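Local coordinates for protein glucose-6-phosphate dehydrogenase (Trypanosoma cruzi, PDB 5AQ1) that catalyses the NADP-dependent oxidation of glucose 6-phosphate to 6-phosphogluconolactone, the step that opens the pentose phosphate pathway and supplies NADPH, at residues B[483-488]-B[494-499]; B[251-256]-B[316-321]; B[346-351]-B[502-507]; B[184-189]-B[473-478]. One frame throughout, in Å; residues are numbered along the deposited sequence.

Contact 1 (B[483-488]-B[494-499]); sequences KVLPYA and PEEAQE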
loop_
_atom_site.group_PDB
_atom_site.type_symbol
_atom_site.label_atom_id
_atom_site.label_comp_id
_atom_site.label_asym_id
_atom_site.label_seq_id
_atom_site.Cartn_x
_atom_site.Cartn_y
_atom_site.Cartn_z
ATOM N N LYS B 483 -21.879 -2.264 -35.502
ATOM C CA LYS B 483 -22.330 -3.580 -35.959
ATOM C C LYS B 483 -23.046 -4.342 -34.841
ATOM O O LYS B 483 -22.636 -4.292 -33.679
ATOM C CB LYS B 483 -21.145 -4.398 -36.491
ATOM C CG LYS B 483 -21.501 -5.828 -36.890
ATOM C CD LYS B 483 -20.362 -6.601 -37.551
ATOM C CE LYS B 483 -20.865 -7.431 -38.720
ATOM N NZ LYS B 483 -20.023 -8.637 -38.950
ATOM N N VAL B 484 -24.123 -5.034 -35.206
ATOM C CA VAL B 484 -24.903 -5.839 -34.267
ATOM C C VAL B 484 -24.857 -7.289 -34.723
ATOM O O VAL B 484 -25.255 -7.607 -35.842
ATOM C CB VAL B 484 -26.369 -5.376 -34.201
ATOM C CG1 VAL B 484 -27.131 -6.162 -33.143
ATOM C CG2 VAL B 484 -26.442 -3.884 -33.906
ATOM N N LEU B 485 -24.358 -8.159 -33.853
ATOM C CA LEU B 485 -24.098 -9.544 -34.211
ATOM C C LEU B 485 -25.241 -10.452 -33.791
ATOM O O LEU B 485 -25.841 -10.247 -32.737
ATOM C CB LEU B 485 -22.809 -10.016 -33.551
ATOM C CG LEU B 485 -21.563 -9.267 -34.013
ATOM C CD1 LEU B 485 -20.487 -9.431 -32.972
ATOM C CD2 LEU B 485 -21.084 -9.775 -35.372
ATOM N N PRO B 486 -25.545 -11.467 -34.613
ATOM C CA PRO B 486 -26.579 -12.418 -34.246
ATOM C C PRO B 486 -26.079 -13.455 -33.244
ATOM O O PRO B 486 -24.888 -13.754 -33.202
ATOM C CB PRO B 486 -26.926 -13.080 -35.578
ATOM C CG PRO B 486 -25.653 -13.041 -36.344
ATOM C CD PRO B 486 -24.969 -11.765 -35.938
ATOM N N TYR B 487 -26.999 -13.968 -32.432
ATOM C CA TYR B 487 -26.740 -15.107 -31.557
ATOM C C TYR B 487 -28.049 -15.846 -31.299
ATOM O O TYR B 487 -29.101 -15.225 -31.158
ATOM C CB TYR B 487 -26.096 -14.660 -30.241
ATOM C CG TYR B 487 -26.977 -13.819 -29.339
ATOM C CD1 TYR B 487 -27.146 -12.457 -29.573
ATOM C CD2 TYR B 487 -27.616 -14.381 -28.236
ATOM C CE1 TYR B 487 -27.939 -11.682 -28.743
ATOM C CE2 TYR B 487 -28.408 -13.612 -27.398
ATOM C CZ TYR B 487 -28.567 -12.262 -27.656
ATOM O OH TYR B 487 -29.362 -11.493 -26.835
ATOM N N ALA B 488 -27.989 -17.173 -31.262
ATOM C CA ALA B 488 -29.193 -17.971 -31.060
ATOM C C ALA B 488 -29.678 -17.804 -29.631
ATOM O O ALA B 488 -28.878 -17.807 -28.694
ATOM C CB ALA B 488 -28.919 -19.435 -31.355
ATOM N N PRO B 494 -22.944 -13.862 -28.752
ATOM C CA PRO B 494 -22.007 -13.936 -29.877
ATOM C C PRO B 494 -20.602 -14.339 -29.419
ATOM O O PRO B 494 -20.170 -13.942 -28.336
ATOM C CB PRO B 494 -22.011 -12.511 -30.458
ATOM C CG PRO B 494 -23.066 -11.750 -29.723
ATOM C CD PRO B 494 -23.338 -12.477 -28.444
ATOM N N GLU B 495 -19.904 -15.124 -30.236
ATOM C CA GLU B 495 -18.575 -15.633 -29.868
ATOM C C GLU B 495 -17.557 -14.520 -29.628
ATOM O O GLU B 495 -16.731 -14.613 -28.717
ATOM C CB GLU B 495 -18.042 -16.598 -30.935
ATOM C CG GLU B 495 -18.692 -17.976 -30.888
ATOM C CD GLU B 495 -18.040 -18.977 -31.826
ATOM O OE1 GLU B 495 -16.789 -19.022 -31.888
ATOM O OE2 GLU B 495 -18.779 -19.721 -32.505
ATOM N N GLU B 496 -17.635 -13.461 -30.427
ATOM C CA GLU B 496 -16.661 -12.369 -30.334
ATOM C C GLU B 496 -16.862 -11.489 -29.092
ATOM O O GLU B 496 -16.006 -10.666 -28.776
ATOM C CB GLU B 496 -16.583 -11.530 -31.630
ATOM C CG GLU B 496 -17.889 -11.227 -32.351
ATOM C CD GLU B 496 -18.333 -12.325 -33.312
ATOM O OE1 GLU B 496 -17.866 -12.353 -34.476
ATOM O OE2 GLU B 496 -19.157 -13.166 -32.898
ATOM N N ALA B 497 -17.976 -11.674 -28.387
ATOM C CA ALA B 497 -18.147 -11.088 -27.061
ATOM C C ALA B 497 -17.157 -11.693 -26.071
ATOM O O ALA B 497 -16.561 -10.976 -25.273
ATOM C CB ALA B 497 -19.570 -11.282 -26.569
ATOM N N GLN B 498 -16.975 -13.011 -26.125
ATOM C CA GLN B 498 -16.014 -13.686 -25.245
ATOM C C GLN B 498 -14.575 -13.297 -25.551
ATOM O O GLN B 498 -13.767 -13.135 -24.639
ATOM C CB GLN B 498 -16.162 -15.212 -25.330
ATOM C CG GLN B 498 -17.439 -15.753 -24.700
ATOM C CD GLN B 498 -17.583 -15.381 -23.230
ATOM O OE1 GLN B 498 -16.589 -15.200 -22.519
ATOM N NE2 GLN B 498 -18.826 -15.262 -22.769
ATOM N N GLU B 499 -14.256 -13.155 -26.834
ATOM C CA GLU B 499 -12.923 -12.726 -27.239
ATOM C C GLU B 499 -12.670 -11.283 -26.803
ATOM O O GLU B 499 -11.578 -10.954 -26.344
ATOM C CB GLU B 499 -12.743 -12.881 -28.754
ATOM C CG GLU B 499 -11.362 -12.503 -29.285
ATOM C CD GLU B 499 -10.216 -13.199 -28.562
ATOM O OE1 GLU B 499 -10.396 -14.339 -28.076
ATOM O OE2 GLU B 499 -9.123 -12.600 -28.486
#
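With a chi1 of 67°, Tyr487 holds its CG between its own backbone N and carbonyl carbon, which swings the ring to the side of Pro494, where CG and CD1 lie near the proline CD. Tyr487 CB touches as well, because its bond from CA already points that way. Leu485 takes another course: its CG stands anti to the carbonyl carbon (chi1 -63°), and the CD1 branch reaches toward Glu496. Pro494 CD lies 3.9 Å from Tyr487 CB and meets the aromatic ring obliquely, while Pro494 CB sits 4.1 Å from Leu485 CB. Beyond the proline, Leu485 CD1 and the aliphatic part of Glu496 come from opposite directions, with CG of the glutamate the nearest atom to that methyl; the bend of Glu496 at chi2 leaves its carboxylate close to the same leucine branch. No hydrogen bond spans the two segments, and the contact is van der Waals packing, mainly of apolar groups. The phenol end of Tyr487 is bonded to Thr343 OG1 and to the backbone O of Lys367, a residue lining the glucose 6-phosphate pocket. Strand 484-488, outermost of the mixed sheet within this chain, is followed after a short loop by helix 495-504, whose start packs on it in the C-terminal domain.

Contact 2 (B[251-256]-B[316-321]); sequences IGTAGR and GQYTAS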
loop_
_atom_site.group_PDB
_atom_site.type_symbol
_atom_site.label_atom_id
_atom_site.label_comp_id
_atom_site.label_asym_id
_atom_site.label_seq_id
_atom_site.Cartn_x
_atom_site.Cartn_y
_atom_site.Cartn_z
ATOM N N ILE B 251 -35.383 -15.178 -20.577
ATOM C CA ILE B 251 -36.517 -14.588 -21.287
ATOM C C ILE B 251 -36.069 -13.698 -22.442
ATOM O O ILE B 251 -34.975 -13.130 -22.417
ATOM C CB ILE B 251 -37.447 -13.775 -20.354
ATOM C CG1 ILE B 251 -36.681 -12.661 -19.625
ATOM C CG2 ILE B 251 -38.132 -14.697 -19.354
ATOM C CD1 ILE B 251 -37.580 -11.574 -19.072
ATOM N N GLY B 252 -36.925 -13.598 -23.456
ATOM C CA GLY B 252 -36.691 -12.728 -24.600
ATOM C C GLY B 252 -37.499 -11.461 -24.447
ATOM O O GLY B 252 -37.867 -11.086 -23.334
ATOM N N THR B 253 -37.770 -10.809 -25.573
ATOM C CA THR B 253 -38.525 -9.558 -25.605
ATOM C C THR B 253 -39.808 -9.713 -26.426
ATOM O O THR B 253 -40.347 -8.732 -26.937
ATOM C CB THR B 253 -37.677 -8.429 -26.218
ATOM O OG1 THR B 253 -37.236 -8.820 -27.520
ATOM C CG2 THR B 253 -36.464 -8.132 -25.352
ATOM N N ALA B 254 -40.295 -10.947 -26.552
ATOM C CA ALA B 254 -41.510 -11.221 -27.323
ATOM C C ALA B 254 -42.752 -10.839 -26.523
ATOM O O ALA B 254 -42.731 -10.849 -25.290
ATOM C CB ALA B 254 -41.567 -12.690 -27.719
ATOM N N GLY B 255 -43.824 -10.486 -27.228
ATOM C CA GLY B 255 -45.097 -10.153 -26.597
ATOM C C GLY B 255 -45.155 -8.806 -25.895
ATOM O O GLY B 255 -46.171 -8.478 -25.278
ATOM N N ARG B 256 -44.084 -8.016 -25.992
ATOM C CA ARG B 256 -44.027 -6.703 -25.349
ATOM C C ARG B 256 -44.753 -5.653 -26.191
ATOM O O ARG B 256 -45.060 -4.567 -25.697
ATOM C CB ARG B 256 -42.571 -6.265 -25.125
ATOM C CG ARG B 256 -41.650 -7.286 -24.452
ATOM C CD ARG B 256 -42.136 -7.995 -23.191
ATOM N NE ARG B 256 -41.753 -9.417 -23.213
ATOM C CZ ARG B 256 -41.668 -10.217 -22.146
ATOM N NH1 ARG B 256 -41.956 -9.776 -20.925
ATOM N NH2 ARG B 256 -41.298 -11.487 -22.302
ATOM N N GLY B 316 -25.212 -7.340 -29.666
ATOM C CA GLY B 316 -25.877 -8.538 -30.156
ATOM C C GLY B 316 -27.387 -8.403 -30.213
ATOM O O GLY B 316 -27.986 -7.633 -29.463
ATOM N N GLN B 317 -27.993 -9.173 -31.113
ATOM C CA GLN B 317 -29.447 -9.230 -31.283
ATOM C C GLN B 317 -29.825 -10.691 -31.495
ATOM O O GLN B 317 -29.346 -11.318 -32.444
ATOM C CB GLN B 317 -29.858 -8.387 -32.492
ATOM C CG GLN B 317 -31.352 -8.241 -32.703
ATOM C CD GLN B 317 -31.673 -7.591 -34.035
ATOM O OE1 GLN B 317 -31.554 -8.222 -35.084
ATOM N NE2 GLN B 317 -32.078 -6.325 -34.003
ATOM N N TYR B 318 -30.670 -11.240 -30.625
ATOM C CA TYR B 318 -30.908 -12.689 -30.632
ATOM C C TYR B 318 -31.746 -13.163 -31.821
ATOM O O TYR B 318 -32.664 -12.476 -32.270
ATOM C CB TYR B 318 -31.495 -13.192 -29.296
ATOM C CG TYR B 318 -32.955 -12.879 -29.028
ATOM C CD1 TYR B 318 -33.967 -13.731 -29.463
ATOM C CD2 TYR B 318 -33.320 -11.754 -28.292
ATOM C CE1 TYR B 318 -35.300 -13.455 -29.200
ATOM C CE2 TYR B 318 -34.646 -11.471 -28.022
ATOM C CZ TYR B 318 -35.632 -12.324 -28.480
ATOM O OH TYR B 318 -36.950 -12.041 -28.215
ATOM N N THR B 319 -31.383 -14.336 -32.330
ATOM C CA THR B 319 -32.114 -15.013 -33.388
ATOM C C THR B 319 -32.805 -16.233 -32.787
ATOM O O THR B 319 -32.640 -16.521 -31.599
ATOM C CB THR B 319 -31.167 -15.468 -34.515
ATOM O OG1 THR B 319 -30.158 -16.334 -33.978
ATOM C CG2 THR B 319 -30.506 -14.267 -35.176
ATOM N N ALA B 320 -33.570 -16.946 -33.612
ATOM C CA ALA B 320 -34.300 -18.140 -33.177
ATOM C C ALA B 320 -33.385 -19.174 -32.517
ATOM O O ALA B 320 -32.240 -19.367 -32.939
ATOM C CB ALA B 320 -35.035 -18.765 -34.354
ATOM N N SER B 321 -33.905 -19.829 -31.480
ATOM C CA SER B 321 -33.166 -20.858 -30.746
ATOM C C SER B 321 -32.969 -22.108 -31.592
ATOM O O SER B 321 -33.733 -22.363 -32.525
ATOM C CB SER B 321 -33.904 -21.231 -29.457
ATOM O OG SER B 321 -35.146 -21.857 -29.736
#
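The hydroxyl of Tyr318 meets the backbone of Thr253, and a hydrogen bond from Thr253 N is the clear polar link. Thr253 N donates to Tyr318 OH across 3.0 Å with an N-H...O angle of 175°, almost straight. Thr253 OG1 lies 3.3 Å from Tyr318 OH, at the edge of the aromatic ring and near its plane. A chi1 of 56° sets that oxygen between the threonine's backbone N and carbonyl carbon, on the side of the phenol.

Van der Waals contact supplies the remainder. Gly252 CA rests 3.7 Å from Tyr318 OH, and the two closest CA atoms, those of Gly252 and Tyr318, are 8.4 Å apart: a gap bridged by the length of the tyrosine. Tyr318 supplies the whole of its segment's share of the 115 Å² buried.

Thr253 also touches Lys367 of the glucose 6-phosphate pocket, its side chain about 7 Å from the bound sugar phosphate, so the tyrosine ties a loop beside the substrate site to the sheet. That loop follows strand 240-248 and precedes helix 264-282. Strand 313-319 lies between 344-349 and 484-488 in the mixed sheet, and Tyr318 projects from it toward the loop, touching Tyr487 and Ala368.

Contact 3 (B[346-351]-B[502-507]); sequences VLRLHV and RISGYK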
loop_
_atom_site.group_PDB
_atom_site.type_symbol
_atom_site.label_atom_id
_atom_site.label_comp_id
_atom_site.label_asym_id
_atom_site.label_seq_id
_atom_site.Cartn_x
_atom_site.Cartn_y
_atom_site.Cartn_z
ATOM N N VAL B 346 -21.724 -6.048 -24.544
ATOM C CA VAL B 346 -20.574 -6.007 -23.642
ATOM C C VAL B 346 -19.866 -4.682 -23.853
ATOM O O VAL B 346 -19.546 -4.326 -24.980
ATOM C CB VAL B 346 -19.537 -7.113 -23.924
ATOM C CG1 VAL B 346 -18.461 -7.109 -22.847
ATOM C CG2 VAL B 346 -20.195 -8.475 -23.994
ATOM N N LEU B 347 -19.620 -3.961 -22.764
ATOM C CA LEU B 347 -18.912 -2.685 -22.798
ATOM C C LEU B 347 -17.634 -2.788 -21.977
ATOM O O LEU B 347 -17.616 -3.472 -20.955
ATOM C CB LEU B 347 -19.799 -1.583 -22.211
ATOM C CG LEU B 347 -20.745 -0.830 -23.146
ATOM C CD1 LEU B 347 -21.514 -1.756 -24.067
ATOM C CD2 LEU B 347 -21.704 0.015 -22.326
ATOM N N ARG B 348 -16.572 -2.123 -22.432
ATOM C CA ARG B 348 -15.398 -1.888 -21.596
ATOM C C ARG B 348 -15.343 -0.409 -21.240
ATOM O O ARG B 348 -15.219 0.445 -22.122
ATOM C CB ARG B 348 -14.100 -2.306 -22.294
ATOM C CG ARG B 348 -12.851 -1.998 -21.470
ATOM C CD ARG B 348 -11.591 -2.665 -22.010
ATOM N NE ARG B 348 -11.085 -2.019 -23.225
ATOM C CZ ARG B 348 -10.912 -2.609 -24.411
ATOM N NH1 ARG B 348 -11.186 -3.899 -24.601
ATOM N NH2 ARG B 348 -10.446 -1.894 -25.429
ATOM N N LEU B 349 -15.436 -0.114 -19.947
ATOM C CA LEU B 349 -15.358 1.257 -19.456
ATOM C C LEU B 349 -14.075 1.474 -18.667
ATOM O O LEU B 349 -13.498 0.531 -18.120
ATOM C CB LEU B 349 -16.563 1.576 -18.570
ATOM C CG LEU B 349 -17.942 1.313 -19.184
ATOM C CD1 LEU B 349 -19.032 1.640 -18.178
ATOM C CD2 LEU B 349 -18.146 2.105 -20.466
ATOM N N HIS B 350 -13.639 2.729 -18.627
ATOM C CA HIS B 350 -12.500 3.145 -17.825
ATOM C C HIS B 350 -12.955 4.229 -16.857
ATOM O O HIS B 350 -13.654 5.165 -17.251
ATOM C CB HIS B 350 -11.385 3.691 -18.724
ATOM C CG HIS B 350 -10.954 2.739 -19.793
ATOM N ND1 HIS B 350 -10.236 1.593 -19.522
ATOM C CD2 HIS B 350 -11.150 2.754 -21.133
ATOM C CE1 HIS B 350 -10.006 0.943 -20.650
ATOM N NE2 HIS B 350 -10.547 1.629 -21.642
ATOM N N VAL B 351 -12.570 4.094 -15.593
ATOM C CA VAL B 351 -12.792 5.140 -14.602
ATOM C C VAL B 351 -11.476 5.888 -14.430
ATOM O O VAL B 351 -10.494 5.313 -13.954
ATOM C CB VAL B 351 -13.248 4.557 -13.252
ATOM C CG1 VAL B 351 -13.594 5.673 -12.277
ATOM C CG2 VAL B 351 -14.444 3.635 -13.447
ATOM N N ARG B 502 -11.924 -11.354 -23.121
ATOM C CA ARG B 502 -10.597 -11.899 -22.854
ATOM C C ARG B 502 -9.501 -10.854 -23.065
ATOM O O ARG B 502 -8.659 -10.664 -22.189
ATOM C CB ARG B 502 -10.328 -13.128 -23.727
ATOM C CG ARG B 502 -9.108 -13.933 -23.300
ATOM C CD ARG B 502 -8.660 -14.909 -24.381
ATOM N NE ARG B 502 -8.265 -14.219 -25.608
ATOM C CZ ARG B 502 -7.130 -13.536 -25.772
ATOM N NH1 ARG B 502 -6.235 -13.437 -24.791
ATOM N NH2 ARG B 502 -6.884 -12.944 -26.936
ATOM N N ILE B 503 -9.520 -10.168 -24.209
ATOM C CA ILE B 503 -8.492 -9.163 -24.499
ATOM C C ILE B 503 -8.644 -7.929 -23.612
ATOM O O ILE B 503 -7.683 -7.189 -23.410
ATOM C CB ILE B 503 -8.453 -8.718 -25.984
ATOM C CG1 ILE B 503 -9.665 -7.856 -26.361
ATOM C CG2 ILE B 503 -8.325 -9.917 -26.914
ATOM C CD1 ILE B 503 -9.283 -6.594 -27.109
ATOM N N SER B 504 -9.854 -7.704 -23.100
ATOM C CA SER B 504 -10.110 -6.605 -22.173
ATOM C C SER B 504 -9.436 -6.811 -20.813
ATOM O O SER B 504 -9.254 -5.848 -20.067
ATOM C CB SER B 504 -11.615 -6.399 -21.973
ATOM O OG SER B 504 -12.238 -5.937 -23.159
ATOM N N GLY B 505 -9.088 -8.056 -20.481
ATOM C CA GLY B 505 -8.302 -8.340 -19.283
ATOM C C GLY B 505 -8.945 -9.238 -18.240
ATOM O O GLY B 505 -8.355 -9.466 -17.190
ATOM N N TYR B 506 -10.149 -9.738 -18.501
ATOM C CA TYR B 506 -10.764 -10.715 -17.608
ATOM C C TYR B 506 -10.338 -12.129 -18.014
ATOM O O TYR B 506 -10.687 -12.596 -19.098
ATOM C CB TYR B 506 -12.290 -10.599 -17.624
ATOM C CG TYR B 506 -12.951 -11.543 -16.650
ATOM C CD1 TYR B 506 -13.099 -11.203 -15.310
ATOM C CD2 TYR B 506 -13.403 -12.792 -17.065
ATOM C CE1 TYR B 506 -13.693 -12.075 -14.414
ATOM C CE2 TYR B 506 -13.994 -13.672 -16.178
ATOM C CZ TYR B 506 -14.138 -13.313 -14.855
ATOM O OH TYR B 506 -14.731 -14.199 -13.982
ATOM N N LYS B 507 -9.573 -12.792 -17.149
ATOM C CA LYS B 507 -9.135 -14.167 -17.394
ATOM C C LYS B 507 -10.194 -15.123 -16.895
ATOM O O LYS B 507 -10.364 -15.302 -15.691
ATOM C CB LYS B 507 -7.791 -14.459 -16.720
ATOM C CG LYS B 507 -6.597 -14.145 -17.606
ATOM C CD LYS B 507 -5.296 -14.058 -16.824
ATOM C CE LYS B 507 -4.695 -15.427 -16.546
ATOM N NZ LYS B 507 -3.354 -15.293 -15.911
#
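At the edge of the Arg348 guanidinium, Ser504 OG lies just 3° out of the plane, whereas Ile503 CD1 approaches obliquely, 4.1 Å from Arg348 NH1. The in-plane partner makes the one hydrogen bond between the segments: Arg348 NH1 donates to Ser504 OG over 2.7 Å, with an N-H...O angle of 153°, so the bond is somewhat bent. Behind the charged end, Arg348 CD packs 3.7 Å from Ser504 CB, and the serine thus meets both the aliphatic chain and the head group. The arginine starts out extended, its CG anti to the backbone N, and then bends at chi3 (74°), a turn that brings NH1 to the serine.

Both groups have further partners. Ser504 OG is bonded to Phe500 O one turn earlier in its helix, and Arg348 NH2 forms a salt bridge with Glu312. NH1 and NH2 thus have separate partners, which would restrict rotation of the guanidinium.

Near the end of the helix, Gly505 is the first residue to leave helical angles, with positive phi, in a Schellman motif, and Gly505 N is bonded to Arg502 O at 3.1 Å. The contact therefore ties the C-terminal end of helix 495-504 to strand 344-349, which runs between strands 361-366 and 313-319 of the mixed sheet. Around the bond, Ser504 touches Ile362 of strand 361-366, while Val346 on the same strand as Arg348 packs against Phe500 and Ile501 of the helix.

Contact 4 (B[184-189]-B[473-478]); sequences GRDTET and LLHAID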
loop_
_atom_site.group_PDB
_atom_site.type_symbol
_atom_site.label_atom_id
_atom_site.label_comp_id
_atom_site.label_asym_id
_atom_site.label_seq_id
_atom_site.Cartn_x
_atom_site.Cartn_y
_atom_site.Cartn_z
ATOM N N GLY B 184 -36.292 9.587 -19.793
ATOM C CA GLY B 184 -35.748 9.960 -21.098
ATOM C C GLY B 184 -35.081 8.781 -21.789
ATOM O O GLY B 184 -35.165 7.637 -21.321
ATOM N N ARG B 185 -34.436 9.067 -22.919
ATOM C CA ARG B 185 -33.695 8.059 -23.694
ATOM C C ARG B 185 -32.251 8.479 -24.021
ATOM O O ARG B 185 -31.520 7.729 -24.661
ATOM C CB ARG B 185 -34.468 7.681 -24.975
ATOM C CG ARG B 185 -35.158 8.845 -25.676
ATOM C CD ARG B 185 -35.926 8.402 -26.911
ATOM N NE ARG B 185 -35.025 7.985 -27.984
ATOM C CZ ARG B 185 -34.778 6.725 -28.343
ATOM N NH1 ARG B 185 -35.373 5.707 -27.733
ATOM N NH2 ARG B 185 -33.922 6.483 -29.334
ATOM N N ASP B 186 -31.850 9.670 -23.579
ATOM C CA ASP B 186 -30.463 10.136 -23.692
ATOM C C ASP B 186 -30.261 11.335 -22.757
ATOM O O ASP B 186 -31.173 11.692 -22.005
ATOM C CB ASP B 186 -30.101 10.476 -25.149
ATOM C CG ASP B 186 -31.050 11.479 -25.787
ATOM O OD1 ASP B 186 -31.667 12.295 -25.067
ATOM O OD2 ASP B 186 -31.169 11.452 -27.027
ATOM N N THR B 187 -29.084 11.955 -22.801
ATOM C CA THR B 187 -28.785 13.100 -21.936
ATOM C C THR B 187 -29.781 14.250 -22.120
ATOM O O THR B 187 -30.284 14.798 -21.138
ATOM C CB THR B 187 -27.358 13.641 -22.178
ATOM O OG1 THR B 187 -26.434 12.550 -22.257
ATOM C CG2 THR B 187 -26.939 14.585 -21.050
ATOM N N GLU B 188 -30.060 14.600 -23.374
ATOM C CA GLU B 188 -30.933 15.738 -23.691
ATOM C C GLU B 188 -32.380 15.536 -23.270
ATOM O O GLU B 188 -32.960 16.385 -22.593
ATOM C CB GLU B 188 -30.887 16.082 -25.192
ATOM C CG GLU B 188 -29.565 16.666 -25.620
ATOM C CD GLU B 188 -29.253 17.996 -24.942
ATOM O OE1 GLU B 188 -30.167 18.630 -24.348
ATOM O OE2 GLU B 188 -28.076 18.410 -25.003
ATOM N N THR B 189 -32.961 14.416 -23.683
ATOM C CA THR B 189 -34.356 14.127 -23.367
ATOM C C THR B 189 -34.589 14.012 -21.862
ATOM O O THR B 189 -35.624 14.448 -21.356
ATOM C CB THR B 189 -34.824 12.831 -24.039
ATOM O OG1 THR B 189 -33.884 11.785 -23.767
ATOM C CG2 THR B 189 -34.957 13.029 -25.538
ATOM N N LEU B 473 -22.513 6.759 -27.464
ATOM C CA LEU B 473 -22.631 5.410 -28.024
ATOM C C LEU B 473 -24.031 5.149 -28.570
ATOM O O LEU B 473 -24.184 4.656 -29.688
ATOM C CB LEU B 473 -22.280 4.346 -26.980
ATOM C CG LEU B 473 -22.512 2.877 -27.374
ATOM C CD1 LEU B 473 -21.806 2.523 -28.676
ATOM C CD2 LEU B 473 -22.055 1.951 -26.260
ATOM N N LEU B 474 -25.042 5.492 -27.779
ATOM C CA LEU B 474 -26.433 5.272 -28.166
ATOM C C LEU B 474 -26.780 5.979 -29.471
ATOM O O LEU B 474 -27.413 5.388 -30.344
ATOM C CB LEU B 474 -27.383 5.728 -27.054
ATOM C CG LEU B 474 -27.363 4.867 -25.787
ATOM C CD1 LEU B 474 -28.056 5.584 -24.640
ATOM C CD2 LEU B 474 -27.993 3.502 -26.026
ATOM N N HIS B 475 -26.365 7.237 -29.604
ATOM C CA HIS B 475 -26.626 7.995 -30.829
ATOM C C HIS B 475 -25.921 7.377 -32.037
ATOM O O HIS B 475 -26.484 7.337 -33.132
ATOM C CB HIS B 475 -26.236 9.471 -30.676
ATOM C CG HIS B 475 -27.175 10.259 -29.815
ATOM N ND1 HIS B 475 -26.915 11.556 -29.427
ATOM C CD2 HIS B 475 -28.366 9.933 -29.256
ATOM C CE1 HIS B 475 -27.908 11.997 -28.675
ATOM N NE2 HIS B 475 -28.800 11.031 -28.555
ATOM N N ALA B 476 -24.702 6.884 -31.833
ATOM C CA ALA B 476 -23.979 6.164 -32.880
ATOM C C ALA B 476 -24.750 4.919 -33.326
ATOM O O ALA B 476 -24.896 4.670 -34.523
ATOM C CB ALA B 476 -22.589 5.780 -32.401
ATOM N N ILE B 477 -25.256 4.156 -32.360
ATOM C CA ILE B 477 -26.030 2.941 -32.642
ATOM C C ILE B 477 -27.302 3.243 -33.443
ATOM O O ILE B 477 -27.644 2.503 -34.369
ATOM C CB ILE B 477 -26.410 2.192 -31.343
ATOM C CG1 ILE B 477 -25.160 1.616 -30.678
ATOM C CG2 ILE B 477 -27.397 1.065 -31.624
ATOM C CD1 ILE B 477 -25.351 1.301 -29.211
ATOM N N ASP B 478 -27.999 4.318 -33.084
ATOM C CA ASP B 478 -29.205 4.724 -33.809
ATOM C C ASP B 478 -28.908 5.145 -35.253
ATOM O O ASP B 478 -29.715 4.890 -36.144
ATOM C CB ASP B 478 -29.939 5.848 -33.065
ATOM C CG ASP B 478 -30.613 5.366 -31.784
ATOM O OD1 ASP B 478 -30.781 4.139 -31.611
ATOM O OD2 ASP B 478 -30.987 6.219 -30.951
#
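Asp186 and His475 form a His-carboxylate hydrogen bond that joins the N-cap of helix 187-197 to the flank of helix 460-479. His475 NE2 donates to Asp186 OD2 across 2.9 Å at an angle of 172°. The oxygen lies in the plane of the imidazole, yet the nitrogen comes to it from above the carboxylate plane, the two flat groups standing nearly perpendicular at 86°.

The second polar link is a long salt bridge, Arg185 NH2 to Asp478 OD2 at 3.4 Å. Here the guanidinium and carboxylate planes are close to parallel, with the oxygen at the arginine's edge. Leu474 CD1 is in van der Waals contact with Arg185 O, at 4.1 Å.

Outside this first shell, Asp478 OD2 is also in a salt bridge with Arg267, and Arg185 NH1 donates to Ser262 O, so both ends of the long ion pair are held by the region around the start of helix 264-282. The contact thus brings together the NAD-binding domain and the C-terminal domain.

Asp186 is itself positioned by its own helix. Its chi1 of 55° puts CG between the backbone N and carbonyl carbon, from where OD2 turns to His475 and OD1 to the helix start. OD1 accepts from Thr189 N at 2.8 Å, the capping bond, which arrives nearly in line with the C-O bond. Thr189 OG1 also donates to Asp186 OD1, at 2.6 Å from above the carboxylate plane, and accepts in turn from Arg185 N at 2.9 Å.

Contacts 1 and 2 meet across neighbouring strands 484-488 and 313-319: Tyr487 O lies 2.7 Å from Thr319 N and Leu485 O lies 2.9 Å from Gln317 N, both probable hydrogen bonds. Contact 3 shares helix 495-504 with contact 1, and Ala497 CB packs 3.9 Å from Val346 CG2 between them. The centre of contact 4 is about 22 Å from each of the others; its nearest atoms come within about 4 Å of contact 3 without touching. Bound glucose 6-phosphate lies about 7, 12 and 13 Å from the side chains of Thr253, Tyr487 and Arg185, and bound NADPH about 12 Å from those of both Thr253 and Arg185.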